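Local coordinates for protein translation initiation factor eIF2B subunit epsilon (Schizosaccharomyces pombe, PDB 5B04) that serves as a subunit of the eIF2B complex, which catalyses the exchange of GDP for GTP on the gamma subunit of translation initiation factor eIF2, at residues Y314-V319 and I333-K338; I326-T331 and A342-N347; I350-T355 and L367-V372; C377-A382 and C394-G399; I401-V406 and R419-E424. All coordinates share one frame; numbering follows the deposited sequence.

Interaction 1. Residues Y314-V319 and I333-K338; sequences YKEEDV and IGAYTK
Backbone pairing sets the register where Tyr314 and Glu316 straddle Ile333. Ile333 N donates to Tyr314 O at 2.8 Å, and Glu316 N to Ile333 O at 3.2 Å, a short parallel bridge pairing Lys315 with Ile333. At the bend itself the pairing thins to a weak bond from Tyr336 N to Asp318 O.

One side chain adds to this backbone set. Glu316 OE1 accepts Ala335 N at 2.8 Å, the N-H arriving from above the carboxylate plane, 45° out of it. The same oxygen forms a salt bridge with Arg352 NE, while OE2 takes the backbone N-H of Thr305, so both oxygens of this buried carboxylate are tied down.

Apolar contact is made by Val319, whose CG1, anti to the backbone N (chi1 167°), meets Ile333 CG2 at 3.8 Å, the two side chains crossing at about a right angle. At the exposed corner Asp318 and Tyr336 run side by side in the same direction, with Asp318 CB 3.9 Å from Tyr336 CE1 and the carboxylate and ring planes 12° apart. Strand, bend and strand thus stack in register from one coil to the next, as is characteristic of a left-handed parallel beta-helix.

Interaction 2. Residues I326-T331 and A342-N347; sequences IIKART and ASVVAN
Ile326 lies alongside Val344, both pointing the same way, with Ile326 CG1, held in the crowded position between the backbone N and the carbonyl carbon (chi1 61°), 3.6 Å from Val344 CG2. Such stacking of aliphatic side chains from coil to coil fits the left-handed parallel beta-helix of this domain. On the opposite face of the same sheet Ile327 and Val345 repeat the pattern, Ile327 CG2 resting 3.8 Å from Val345 CB.

Three sound backbone bonds hold the strands in register. Ile326 N donates to Ser343 O, Val345 N to Ile326 O, and Lys328 N closes the set on Val345 O at 2.8 Å. Past them Asn347 N makes a weak bond to Ala329 O.

Lys328 leaves with an extended chain that uses its carbons for the contact. Its CB sits 3.6 Å from Ala346 CB, and its CE passes 3.9 Å from Val344 CG1. The hydroxyl of buried Ser343 turns outside the pair, to Gly357 O.

The bend after Lys328 turns Thr331 toward the partner segment. Its OG1 weakly accepts Asn347 N at 3.1 Å, and its methyl CG2 crosses Val345 at about a right angle, 4.1 Å from Val345 CG1.

Interaction 3. Residues I350-T355 and L367-V372; sequences IGRNCT and LWEDVV
Arg352 O accepts Asp370 N at 3.0 Å in an almost straight bond (N-H...O 168°), pinning together two corner bends of the left-handed parallel beta-helix. Thr355 N donates to Val371 O, also at 3.0 Å, where the strands resume. Between these bonds Cys354 SG weakly accepts Val371 N at 3.5 Å while packing against Val371 CB.

Side chains follow the same stacking. Ile350 and Leu367 run side by side, Ile350 CG1 lying 4.1 Å from Leu367 CD2. Glu369 lies beside Arg352 and touches its aliphatic root, Glu369 CD being 3.6 Å from Arg352 CB, with carboxylate and guanidinium planes 41° apart. The charged ends do not meet: Arg352 NH1 stands 5.0 Å from Glu369 OE2. An alanine in place of Glu369 would probably open a gap beside Arg352 CB and deprive the guanidinium of a nearby opposite charge.

One shell out lie groups that are likely to steady these. The guanidinium of Arg352 is held by Glu316 from an earlier coil. Residues Trp368 to Val371 form a type II turn, with Asp370 O accepting Lys389 NZ. At the start of that turn Trp368 NE1 hydrogen-bonds Tyr280 OH.

Interaction 4. Residues C377-A382 and C394-G399; sequences CRIGKA and CSIEDG
Residues 377-382 and 394-399 run parallel and one-to-one, Cys377 opposite Cys394 and so on through Ile379 and Ile396, with the alternating N-H and C=O bonds of a parallel sheet. This is a flat side of the left-handed parallel beta-helix, where one coil lies on the next. Arg378 bonds through both its backbone groups: its N donates to Cys394 O at 3.0 Å and its O accepts Ile396 N at 2.9 Å. Gly380 N then donates to Ile396 O, and at the bend Gly399 N donates to Lys381 O.

A sulfur extends this ladder at its start. Cys377 SG, anti to the carbonyl carbon (chi1 -71°), accepts Cys394 N at 3.5 Å with a fairly straight N-H...S angle of 158°. The same sulfur packs 3.9 Å from Cys394 CB. An alanine at Cys377 would probably leave the N-H of Cys394 without this acceptor and open a gap beside Cys394 CB.

Buried isoleucines carry the apolar contact. Ile379 and Ile396 lie side by side and point the same way, Ile379 CG2 4.0 Å from Ile396 CB. Ile396 CG2 also meets Ala382 CB at 3.7 Å, so one branch bridges from the strand to the residue beyond the bend. On the other face Arg378 folds back, its NH1 hydrogen-bonded to Asn359 O and weakly to Cys377 O.

At the corner Asp398 touches the base of Lys381 and not its ammonium: Asp398 OD1 lies 3.3 Å from Lys381 CB and 6.6 Å from Lys381 NZ.

Interaction 5. Residues I401-V406 and R419-E424; sequences IVAAGV and RLTTFE
Leu420 N donates to Ile401 O at 2.8 Å, nearly straight at 171°, and begins the pairing of the last coil of the left-handed parallel beta-helix. In the reverse direction Ala403 N donates to Leu420 O at 3.0 Å, from a position above the carbonyl plane, 39° out of it. These two bonds frame a short parallel pair whose strand 419-420 is outermost in its sheet within the chain.

On one face Ile401 and Arg419 lie side by side, pointing the same way. Ile401 CB meets Arg419 CG at 3.8 Å, and the tip of the isoleucine, CD1, lies over one face of the guanidinium, offset toward its rim and 3.9 Å from Arg419 NE. Bends at chi2 (109°) and chi3 place Arg419 CD and NE beside Ile401 CD1. Both residues also touch Leu277 of helix 277-288, so this face packs against that helix.

Past the strands, a type II turn from Ala403 to Val406 carries the first segment round its corner. Ala403 CB packs 3.7 Å from Thr421 CA, while Val406 CG1 stands at a looser 4.4 Å from Leu420 CD1.

The second segment departs from the coil in an ST turn, in which Thr421 OG1 accepts Phe423 N at 3.0 Å, and Thr422 CG2 lies in the plane of the Phe423 ring, at its edge.

The five contacts sample one beta-helix from its first coils to its last. Interactions 1 and 2 join the same coils at different places round the turn and meet where Tyr314 N lies 2.9 Å from Thr331 O, a probable hydrogen bond. Interaction 3 continues the stack of interaction 1, with Gly334 N 2.8 Å from Ile350 O, and touches interaction 2 inside the helix, where Val345 CG1 lies 3.9 Å from Ile350 CD1. Interaction 4 belongs to the same sheet as interaction 2, farther along it, their centres about 14 Å apart. Interaction 5 adjoins interaction 4 in sequence and ends the series, its centre about 25 Å from that of interaction 1.

Interaction 1. Residues Y314-V319 and I333-K338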
# COMPACT_ATOMS: atom_id res chain seq x y z
N TYR I 314 -2.70 5.18 -42.49
CA TYR I 314 -4.15 5.15 -42.63
C TYR I 314 -4.59 4.13 -43.67
O TYR I 314 -4.28 4.26 -44.85
CB TYR I 314 -4.67 6.54 -43.01
CG TYR I 314 -4.36 7.62 -41.99
CD1 TYR I 314 -3.13 8.25 -41.97
CD2 TYR I 314 -5.31 8.01 -41.06
CE1 TYR I 314 -2.84 9.23 -41.05
CE2 TYR I 314 -5.04 9.00 -40.13
CZ TYR I 314 -3.80 9.61 -40.13
OH TYR I 314 -3.52 10.59 -39.21
N LYS I 315 -5.32 3.11 -43.22
CA LYS I 315 -5.81 2.06 -44.11
C LYS I 315 -7.32 1.93 -44.06
O LYS I 315 -7.92 1.94 -42.99
CB LYS I 315 -5.17 0.71 -43.75
CG LYS I 315 -3.71 0.57 -44.15
CD LYS I 315 -3.13 -0.73 -43.60
CE LYS I 315 -3.98 -1.93 -44.00
NZ LYS I 315 -3.47 -3.20 -43.41
N GLU I 316 -7.93 1.81 -45.24
CA GLU I 316 -9.35 1.48 -45.32
C GLU I 316 -9.51 -0.03 -45.26
O GLU I 316 -8.53 -0.77 -45.37
CB GLU I 316 -9.97 2.03 -46.60
CG GLU I 316 -10.60 3.41 -46.46
CD GLU I 316 -11.42 3.80 -47.67
OE1 GLU I 316 -10.83 3.94 -48.77
OE2 GLU I 316 -12.65 3.97 -47.53
N GLU I 317 -10.74 -0.49 -45.09
CA GLU I 317 -11.02 -1.92 -45.10
C GLU I 317 -10.84 -2.47 -46.52
O GLU I 317 -10.79 -1.70 -47.48
CB GLU I 317 -12.43 -2.21 -44.58
CG GLU I 317 -12.62 -1.87 -43.11
CD GLU I 317 -14.05 -2.07 -42.64
OE1 GLU I 317 -14.86 -2.60 -43.42
OE2 GLU I 317 -14.35 -1.71 -41.48
N ASP I 318 -10.74 -3.79 -46.62
CA ASP I 318 -10.57 -4.48 -47.91
C ASP I 318 -9.30 -4.06 -48.65
O ASP I 318 -9.28 -4.06 -49.88
CB ASP I 318 -11.79 -4.24 -48.80
CG ASP I 318 -13.06 -4.82 -48.21
OD1 ASP I 318 -13.25 -6.05 -48.29
OD2 ASP I 318 -13.88 -4.05 -47.67
N VAL I 319 -8.26 -3.71 -47.91
CA VAL I 319 -6.95 -3.47 -48.52
C VAL I 319 -6.13 -4.75 -48.50
O VAL I 319 -5.96 -5.37 -47.45
CB VAL I 319 -6.18 -2.35 -47.79
CG1 VAL I 319 -4.72 -2.34 -48.23
CG2 VAL I 319 -6.82 -1.00 -48.05
N ILE I 333 -3.65 4.44 -47.55
CA ILE I 333 -4.08 3.50 -48.58
C ILE I 333 -5.60 3.39 -48.66
O ILE I 333 -6.26 3.04 -47.68
CB ILE I 333 -3.50 2.09 -48.33
CG1 ILE I 333 -1.97 2.16 -48.20
CG2 ILE I 333 -3.90 1.15 -49.45
CD1 ILE I 333 -1.33 0.82 -47.90
N GLY I 334 -6.15 3.69 -49.84
CA GLY I 334 -7.58 3.58 -50.06
C GLY I 334 -8.02 2.13 -50.16
O GLY I 334 -7.20 1.23 -50.34
N ALA I 335 -9.33 1.91 -50.06
CA ALA I 335 -9.88 0.56 -50.07
C ALA I 335 -9.67 -0.14 -51.41
O ALA I 335 -9.43 0.52 -52.43
CB ALA I 335 -11.37 0.59 -49.73
N TYR I 336 -9.73 -1.46 -51.39
CA TYR I 336 -9.62 -2.30 -52.58
C TYR I 336 -8.28 -2.15 -53.30
O TYR I 336 -8.16 -2.46 -54.48
CB TYR I 336 -10.77 -2.00 -53.55
CG TYR I 336 -12.13 -2.03 -52.90
CD1 TYR I 336 -12.70 -3.23 -52.51
CD2 TYR I 336 -12.83 -0.86 -52.66
CE1 TYR I 336 -13.95 -3.26 -51.90
CE2 TYR I 336 -14.08 -0.88 -52.06
CZ TYR I 336 -14.63 -2.08 -51.68
OH TYR I 336 -15.87 -2.11 -51.08
N THR I 337 -7.27 -1.68 -52.57
CA THR I 337 -5.93 -1.52 -53.13
C THR I 337 -5.08 -2.75 -52.84
O THR I 337 -5.09 -3.27 -51.73
CB THR I 337 -5.23 -0.27 -52.58
OG1 THR I 337 -6.00 0.90 -52.89
CG2 THR I 337 -3.84 -0.12 -53.18
N LYS I 338 -4.35 -3.21 -53.85
CA LYS I 338 -3.47 -4.36 -53.70
C LYS I 338 -2.01 -3.93 -53.82
O LYS I 338 -1.66 -3.14 -54.69
CB LYS I 338 -3.79 -5.43 -54.74
CG LYS I 338 -5.26 -5.83 -54.78
CD LYS I 338 -5.56 -6.69 -55.99
CE LYS I 338 -7.01 -6.53 -56.42
NZ LYS I 338 -7.84 -5.89 -55.36

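Interaction 2. Residues I326-T331 and A342-N347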
# COMPACT_ATOMS: atom_id res chain seq x y z
N ILE I 326 6.17 -4.17 -47.16
CA ILE I 326 6.35 -3.28 -46.02
C ILE I 326 5.94 -1.85 -46.38
O ILE I 326 6.40 -1.27 -47.36
CB ILE I 326 7.81 -3.31 -45.49
CG1 ILE I 326 8.81 -2.85 -46.55
CG2 ILE I 326 8.17 -4.72 -45.03
CD1 ILE I 326 10.24 -2.81 -46.05
N ILE I 327 5.03 -1.30 -45.58
CA ILE I 327 4.58 0.07 -45.77
C ILE I 327 5.01 0.94 -44.58
O ILE I 327 4.61 0.70 -43.44
CB ILE I 327 3.05 0.16 -45.98
CG1 ILE I 327 2.30 -0.58 -44.88
CG2 ILE I 327 2.68 -0.44 -47.33
CD1 ILE I 327 0.81 -0.30 -44.87
N LYS I 328 5.85 1.93 -44.86
CA LYS I 328 6.45 2.73 -43.80
C LYS I 328 5.54 3.86 -43.35
O LYS I 328 4.35 3.87 -43.65
CB LYS I 328 7.81 3.26 -44.26
CG LYS I 328 8.77 2.16 -44.69
CD LYS I 328 10.19 2.67 -44.85
CE LYS I 328 11.14 1.52 -45.18
NZ LYS I 328 12.57 1.95 -45.20
N ALA I 329 6.11 4.82 -42.63
CA ALA I 329 5.33 5.85 -41.95
C ALA I 329 4.68 6.85 -42.90
O ALA I 329 5.12 7.02 -44.04
CB ALA I 329 6.21 6.59 -40.95
N ARG I 330 3.63 7.51 -42.41
CA ARG I 330 2.91 8.55 -43.13
C ARG I 330 2.38 8.05 -44.48
O ARG I 330 2.49 8.74 -45.49
CB ARG I 330 3.80 9.78 -43.33
CG ARG I 330 4.28 10.39 -42.02
CD ARG I 330 3.89 11.85 -41.89
NE ARG I 330 4.93 12.75 -42.37
CZ ARG I 330 4.94 14.07 -42.18
NH1 ARG I 330 3.95 14.64 -41.50
NH2 ARG I 330 5.93 14.81 -42.65
N THR I 331 1.79 6.86 -44.47
CA THR I 331 1.25 6.26 -45.69
C THR I 331 -0.26 6.06 -45.59
O THR I 331 -0.76 5.50 -44.61
CB THR I 331 1.93 4.91 -46.00
OG1 THR I 331 3.27 5.15 -46.46
CG2 THR I 331 1.16 4.15 -47.07
N ALA I 342 7.37 -7.89 -51.68
CA ALA I 342 8.63 -7.15 -51.52
C ALA I 342 8.52 -5.69 -51.96
O ALA I 342 9.52 -5.09 -52.37
CB ALA I 342 9.75 -7.85 -52.27
N SER I 343 7.32 -5.12 -51.88
CA SER I 343 7.11 -3.73 -52.27
C SER I 343 7.19 -2.81 -51.05
O SER I 343 6.69 -3.13 -49.98
CB SER I 343 5.76 -3.58 -52.96
OG SER I 343 5.70 -4.36 -54.14
N VAL I 344 7.83 -1.66 -51.24
CA VAL I 344 8.01 -0.71 -50.15
C VAL I 344 7.31 0.62 -50.44
O VAL I 344 7.70 1.35 -51.35
CB VAL I 344 9.51 -0.43 -49.89
CG1 VAL I 344 9.67 0.49 -48.69
CG2 VAL I 344 10.26 -1.73 -49.67
N VAL I 345 6.29 0.92 -49.65
CA VAL I 345 5.54 2.16 -49.80
C VAL I 345 5.75 3.06 -48.59
O VAL I 345 5.41 2.70 -47.47
CB VAL I 345 4.04 1.89 -49.99
CG1 VAL I 345 3.32 3.17 -50.37
CG2 VAL I 345 3.82 0.83 -51.05
N ALA I 346 6.32 4.24 -48.82
CA ALA I 346 6.67 5.13 -47.72
C ALA I 346 6.31 6.59 -48.01
O ALA I 346 6.71 7.14 -49.03
CB ALA I 346 8.16 5.01 -47.41
N ASN I 347 5.57 7.20 -47.09
CA ASN I 347 5.22 8.62 -47.15
C ASN I 347 4.37 8.97 -48.38
O ASN I 347 4.37 10.11 -48.84
CB ASN I 347 6.49 9.48 -47.12
CG ASN I 347 6.21 10.93 -46.80
OD1 ASN I 347 5.23 11.26 -46.13
ND2 ASN I 347 7.08 11.82 -47.28

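Interaction 3. Residues I350-T355 and L367-V372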
# COMPACT_ATOMS: atom_id res chain seq x y z
N ILE I 350 -2.36 6.86 -51.36
CA ILE I 350 -2.89 6.00 -52.41
C ILE I 350 -4.42 5.99 -52.40
O ILE I 350 -5.04 5.72 -51.38
CB ILE I 350 -2.38 4.56 -52.27
CG1 ILE I 350 -0.85 4.54 -52.33
CG2 ILE I 350 -2.97 3.67 -53.35
CD1 ILE I 350 -0.24 3.19 -52.04
N GLY I 351 -5.02 6.28 -53.56
CA GLY I 351 -6.46 6.32 -53.68
C GLY I 351 -7.11 4.95 -53.67
O GLY I 351 -6.45 3.93 -53.48
N ARG I 352 -8.43 4.93 -53.87
CA ARG I 352 -9.19 3.69 -53.89
C ARG I 352 -8.85 2.81 -55.09
O ARG I 352 -8.53 3.32 -56.17
CB ARG I 352 -10.70 3.99 -53.90
CG ARG I 352 -11.25 4.54 -52.59
CD ARG I 352 -12.05 3.48 -51.85
NE ARG I 352 -12.83 4.04 -50.75
CZ ARG I 352 -14.10 4.41 -50.85
NH1 ARG I 352 -14.74 4.29 -52.01
NH2 ARG I 352 -14.73 4.91 -49.80
N ASN I 353 -8.92 1.50 -54.88
CA ASN I 353 -8.82 0.51 -55.96
C ASN I 353 -7.57 0.64 -56.83
O ASN I 353 -7.66 0.75 -58.05
CB ASN I 353 -10.07 0.61 -56.85
CG ASN I 353 -10.35 -0.68 -57.59
OD1 ASN I 353 -9.46 -1.51 -57.79
ND2 ASN I 353 -11.59 -0.85 -58.02
N CYS I 354 -6.40 0.61 -56.20
CA CYS I 354 -5.14 0.67 -56.94
C CYS I 354 -4.44 -0.69 -56.94
O CYS I 354 -4.75 -1.56 -56.13
CB CYS I 354 -4.22 1.73 -56.35
SG CYS I 354 -4.81 3.42 -56.55
N THR I 355 -3.50 -0.86 -57.86
CA THR I 355 -2.74 -2.10 -57.96
C THR I 355 -1.25 -1.82 -58.10
O THR I 355 -0.81 -1.23 -59.08
CB THR I 355 -3.22 -2.96 -59.15
OG1 THR I 355 -4.52 -3.48 -58.88
CG2 THR I 355 -2.26 -4.12 -59.38
N LEU I 367 -0.93 8.90 -55.26
CA LEU I 367 -1.71 8.04 -56.14
C LEU I 367 -3.20 8.25 -55.94
O LEU I 367 -3.72 8.06 -54.83
CB LEU I 367 -1.36 6.56 -55.91
CG LEU I 367 -0.28 5.92 -56.78
CD1 LEU I 367 1.04 6.66 -56.68
CD2 LEU I 367 -0.12 4.47 -56.37
N TRP I 368 -3.89 8.64 -57.00
CA TRP I 368 -5.34 8.81 -56.93
C TRP I 368 -5.99 7.48 -57.32
O TRP I 368 -5.32 6.45 -57.33
CB TRP I 368 -5.78 9.97 -57.82
CG TRP I 368 -5.18 11.29 -57.41
CD1 TRP I 368 -4.39 11.53 -56.32
CD2 TRP I 368 -5.31 12.56 -58.08
NE1 TRP I 368 -4.02 12.85 -56.27
CE2 TRP I 368 -4.57 13.50 -57.34
CE3 TRP I 368 -5.97 12.98 -59.23
CZ2 TRP I 368 -4.48 14.84 -57.71
CZ3 TRP I 368 -5.88 14.31 -59.61
CH2 TRP I 368 -5.14 15.22 -58.85
N GLU I 369 -7.28 7.50 -57.63
CA GLU I 369 -8.01 6.24 -57.81
C GLU I 369 -7.61 5.45 -59.06
O GLU I 369 -7.20 6.02 -60.07
CB GLU I 369 -9.52 6.51 -57.85
CG GLU I 369 -10.11 6.92 -56.52
CD GLU I 369 -11.56 6.49 -56.36
OE1 GLU I 369 -12.01 5.65 -57.17
OE2 GLU I 369 -12.23 6.98 -55.44
N ASP I 370 -7.72 4.13 -58.96
CA ASP I 370 -7.55 3.21 -60.09
C ASP I 370 -6.19 3.28 -60.78
O ASP I 370 -6.07 2.94 -61.96
CB ASP I 370 -8.65 3.45 -61.13
CG ASP I 370 -10.03 3.15 -60.58
OD1 ASP I 370 -10.65 4.05 -59.97
OD2 ASP I 370 -10.50 2.00 -60.74
N VAL I 371 -5.16 3.72 -60.06
CA VAL I 371 -3.81 3.72 -60.60
C VAL I 371 -3.20 2.33 -60.53
O VAL I 371 -3.18 1.71 -59.46
CB VAL I 371 -2.89 4.72 -59.86
CG1 VAL I 371 -1.48 4.66 -60.42
CG2 VAL I 371 -3.45 6.12 -59.95
N VAL I 372 -2.71 1.83 -61.66
CA VAL I 372 -2.07 0.52 -61.71
C VAL I 372 -0.58 0.65 -61.99
O VAL I 372 -0.18 1.26 -62.98
CB VAL I 372 -2.73 -0.38 -62.77
CG1 VAL I 372 -1.87 -1.62 -63.02
CG2 VAL I 372 -4.13 -0.77 -62.35

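Interaction 4. Residues C377-A382 and C394-G399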
# COMPACT_ATOMS: atom_id res chain seq x y z
N CYS I 377 9.19 -1.08 -59.96
CA CYS I 377 9.11 0.35 -60.26
C CYS I 377 9.62 1.23 -59.11
O CYS I 377 9.36 0.95 -57.94
CB CYS I 377 7.68 0.75 -60.61
SG CYS I 377 7.11 0.14 -62.21
N ARG I 378 10.34 2.29 -59.47
CA ARG I 378 10.79 3.28 -58.50
C ARG I 378 10.03 4.59 -58.73
O ARG I 378 10.24 5.27 -59.73
CB ARG I 378 12.29 3.52 -58.61
CG ARG I 378 13.14 2.26 -58.64
CD ARG I 378 13.16 1.56 -57.30
NE ARG I 378 13.96 0.34 -57.33
CZ ARG I 378 13.46 -0.88 -57.52
NH1 ARG I 378 12.15 -1.04 -57.68
NH2 ARG I 378 14.26 -1.93 -57.54
N ILE I 379 9.14 4.93 -57.80
CA ILE I 379 8.31 6.12 -57.94
C ILE I 379 8.46 7.03 -56.73
O ILE I 379 8.38 6.58 -55.58
CB ILE I 379 6.83 5.74 -58.12
CG1 ILE I 379 6.68 4.78 -59.30
CG2 ILE I 379 5.98 6.98 -58.32
CD1 ILE I 379 5.28 4.29 -59.52
N GLY I 380 8.69 8.32 -56.98
CA GLY I 380 8.92 9.26 -55.90
C GLY I 380 8.55 10.70 -56.18
O GLY I 380 8.92 11.25 -57.22
N LYS I 381 7.83 11.31 -55.24
CA LYS I 381 7.41 12.71 -55.33
C LYS I 381 6.72 13.03 -56.66
O LYS I 381 7.12 13.94 -57.37
CB LYS I 381 8.61 13.65 -55.13
CG LYS I 381 8.73 14.19 -53.72
CD LYS I 381 7.45 14.90 -53.29
CE LYS I 381 7.58 15.50 -51.90
NZ LYS I 381 8.58 16.60 -51.86
N ALA I 382 5.69 12.26 -56.97
CA ALA I 382 4.96 12.44 -58.21
C ALA I 382 3.46 12.25 -58.00
O ALA I 382 3.04 11.50 -57.12
CB ALA I 382 5.47 11.49 -59.27
N CYS I 394 9.70 0.80 -64.43
CA CYS I 394 9.63 2.23 -64.73
C CYS I 394 10.18 3.09 -63.60
O CYS I 394 10.17 2.69 -62.43
CB CYS I 394 8.19 2.64 -65.03
SG CYS I 394 7.52 1.96 -66.56
N SER I 395 10.66 4.27 -63.95
CA SER I 395 11.17 5.22 -62.97
C SER I 395 10.48 6.57 -63.11
O SER I 395 10.61 7.25 -64.13
CB SER I 395 12.68 5.39 -63.11
OG SER I 395 13.18 6.37 -62.22
N ILE I 396 9.72 6.95 -62.08
CA ILE I 396 9.05 8.24 -62.06
C ILE I 396 9.67 9.11 -60.97
O ILE I 396 9.68 8.74 -59.80
CB ILE I 396 7.54 8.09 -61.82
CG1 ILE I 396 6.96 7.05 -62.79
CG2 ILE I 396 6.84 9.42 -61.97
CD1 ILE I 396 5.46 6.90 -62.69
N GLU I 397 10.18 10.27 -61.37
CA GLU I 397 11.04 11.06 -60.49
C GLU I 397 10.36 12.33 -59.97
O GLU I 397 9.20 12.59 -60.29
CB GLU I 397 12.33 11.39 -61.23
CG GLU I 397 13.00 10.16 -61.82
CD GLU I 397 14.30 10.47 -62.54
OE1 GLU I 397 14.56 11.66 -62.82
OE2 GLU I 397 15.05 9.51 -62.84
N ASP I 398 11.09 13.10 -59.17
CA ASP I 398 10.51 14.22 -58.43
C ASP I 398 9.93 15.32 -59.32
O ASP I 398 10.58 15.77 -60.26
CB ASP I 398 11.56 14.82 -57.50
CG ASP I 398 12.15 13.81 -56.53
OD1 ASP I 398 11.51 12.75 -56.33
OD2 ASP I 398 13.24 14.06 -55.98
N GLY I 399 8.71 15.74 -59.00
CA GLY I 399 8.06 16.81 -59.72
C GLY I 399 7.13 16.32 -60.81
O GLY I 399 6.34 17.09 -61.36

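Interaction 5. Residues I401-V406 and R419-E424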
# COMPACT_ATOMS: atom_id res chain seq x y z
N ILE I 401 4.22 14.97 -62.97
CA ILE I 401 2.76 15.03 -62.88
C ILE I 401 2.14 14.25 -64.03
O ILE I 401 2.15 14.70 -65.18
CB ILE I 401 2.25 16.48 -62.91
CG1 ILE I 401 2.87 17.28 -61.76
CG2 ILE I 401 0.73 16.50 -62.82
CD1 ILE I 401 2.48 18.73 -61.76
N VAL I 402 1.60 13.08 -63.71
CA VAL I 402 1.00 12.22 -64.72
C VAL I 402 -0.52 12.34 -64.68
O VAL I 402 -1.18 11.74 -63.84
CB VAL I 402 1.41 10.75 -64.50
CG1 VAL I 402 0.86 9.88 -65.60
CG2 VAL I 402 2.92 10.63 -64.42
N ALA I 403 -1.06 13.13 -65.61
CA ALA I 403 -2.50 13.39 -65.66
C ALA I 403 -3.30 12.11 -65.88
O ALA I 403 -2.74 11.07 -66.23
CB ALA I 403 -2.82 14.40 -66.75
N ALA I 404 -4.61 12.20 -65.69
CA ALA I 404 -5.49 11.03 -65.74
C ALA I 404 -5.46 10.34 -67.10
O ALA I 404 -5.34 10.99 -68.14
CB ALA I 404 -6.91 11.44 -65.40
N GLY I 405 -5.56 9.02 -67.08
CA GLY I 405 -5.65 8.23 -68.29
C GLY I 405 -4.32 7.84 -68.91
O GLY I 405 -4.24 6.86 -69.64
N VAL I 406 -3.28 8.61 -68.61
CA VAL I 406 -1.96 8.39 -69.19
C VAL I 406 -1.42 7.00 -68.89
O VAL I 406 -1.44 6.55 -67.75
CB VAL I 406 -0.94 9.44 -68.69
CG1 VAL I 406 0.46 9.11 -69.19
CG2 VAL I 406 -1.35 10.83 -69.13
N ARG I 419 5.54 16.99 -67.20
CA ARG I 419 4.12 16.95 -67.00
C ARG I 419 3.58 16.19 -68.15
O ARG I 419 3.81 16.56 -69.27
CB ARG I 419 3.56 18.34 -67.06
CG ARG I 419 3.14 18.92 -65.74
CD ARG I 419 4.08 20.01 -65.30
NE ARG I 419 3.36 21.13 -64.72
CZ ARG I 419 3.89 21.97 -63.84
NH1 ARG I 419 5.13 21.81 -63.43
NH2 ARG I 419 3.16 22.97 -63.37
N LEU I 420 2.83 15.14 -67.89
CA LEU I 420 2.28 14.36 -68.96
C LEU I 420 0.81 14.48 -68.86
O LEU I 420 0.27 14.66 -67.79
CB LEU I 420 2.65 12.90 -68.82
CG LEU I 420 4.11 12.58 -68.61
CD1 LEU I 420 4.34 11.14 -68.98
CD2 LEU I 420 4.95 13.47 -69.47
N THR I 421 0.16 14.42 -70.00
CA THR I 421 -1.29 14.52 -70.13
C THR I 421 -1.87 13.55 -71.16
O THR I 421 -1.18 12.72 -71.72
CB THR I 421 -1.72 15.96 -70.50
OG1 THR I 421 -3.14 16.00 -70.68
CG2 THR I 421 -1.05 16.41 -71.77
N THR I 422 -3.18 13.63 -71.37
CA THR I 422 -3.81 12.82 -72.41
C THR I 422 -4.63 13.74 -73.30
O THR I 422 -5.50 13.30 -74.04
CB THR I 422 -4.72 11.74 -71.81
OG1 THR I 422 -5.31 10.96 -72.87
CG2 THR I 422 -5.83 12.37 -70.98
N PHE I 423 -4.32 15.04 -73.23
CA PHE I 423 -5.16 16.05 -73.84
C PHE I 423 -4.51 16.84 -74.97
O PHE I 423 -3.53 16.40 -75.58
CB PHE I 423 -5.65 17.02 -72.77
CG PHE I 423 -7.08 16.82 -72.38
CD1 PHE I 423 -7.50 15.62 -71.83
CD2 PHE I 423 -8.01 17.83 -72.56
CE1 PHE I 423 -8.82 15.42 -71.48
CE2 PHE I 423 -9.33 17.64 -72.20
CZ PHE I 423 -9.74 16.44 -71.66
N GLU I 424 -5.06 18.02 -75.23
CA GLU I 424 -4.82 18.76 -76.46
C GLU I 424 -3.72 19.81 -76.37
O GLU I 424 -3.55 20.60 -77.29
CB GLU I 424 -6.11 19.46 -76.90
CG GLU I 424 -6.76 18.97 -78.19
CD GLU I 424 -5.78 18.74 -79.33
OE1 GLU I 424 -4.80 19.51 -79.47
OE2 GLU I 424 -6.01 17.80 -80.12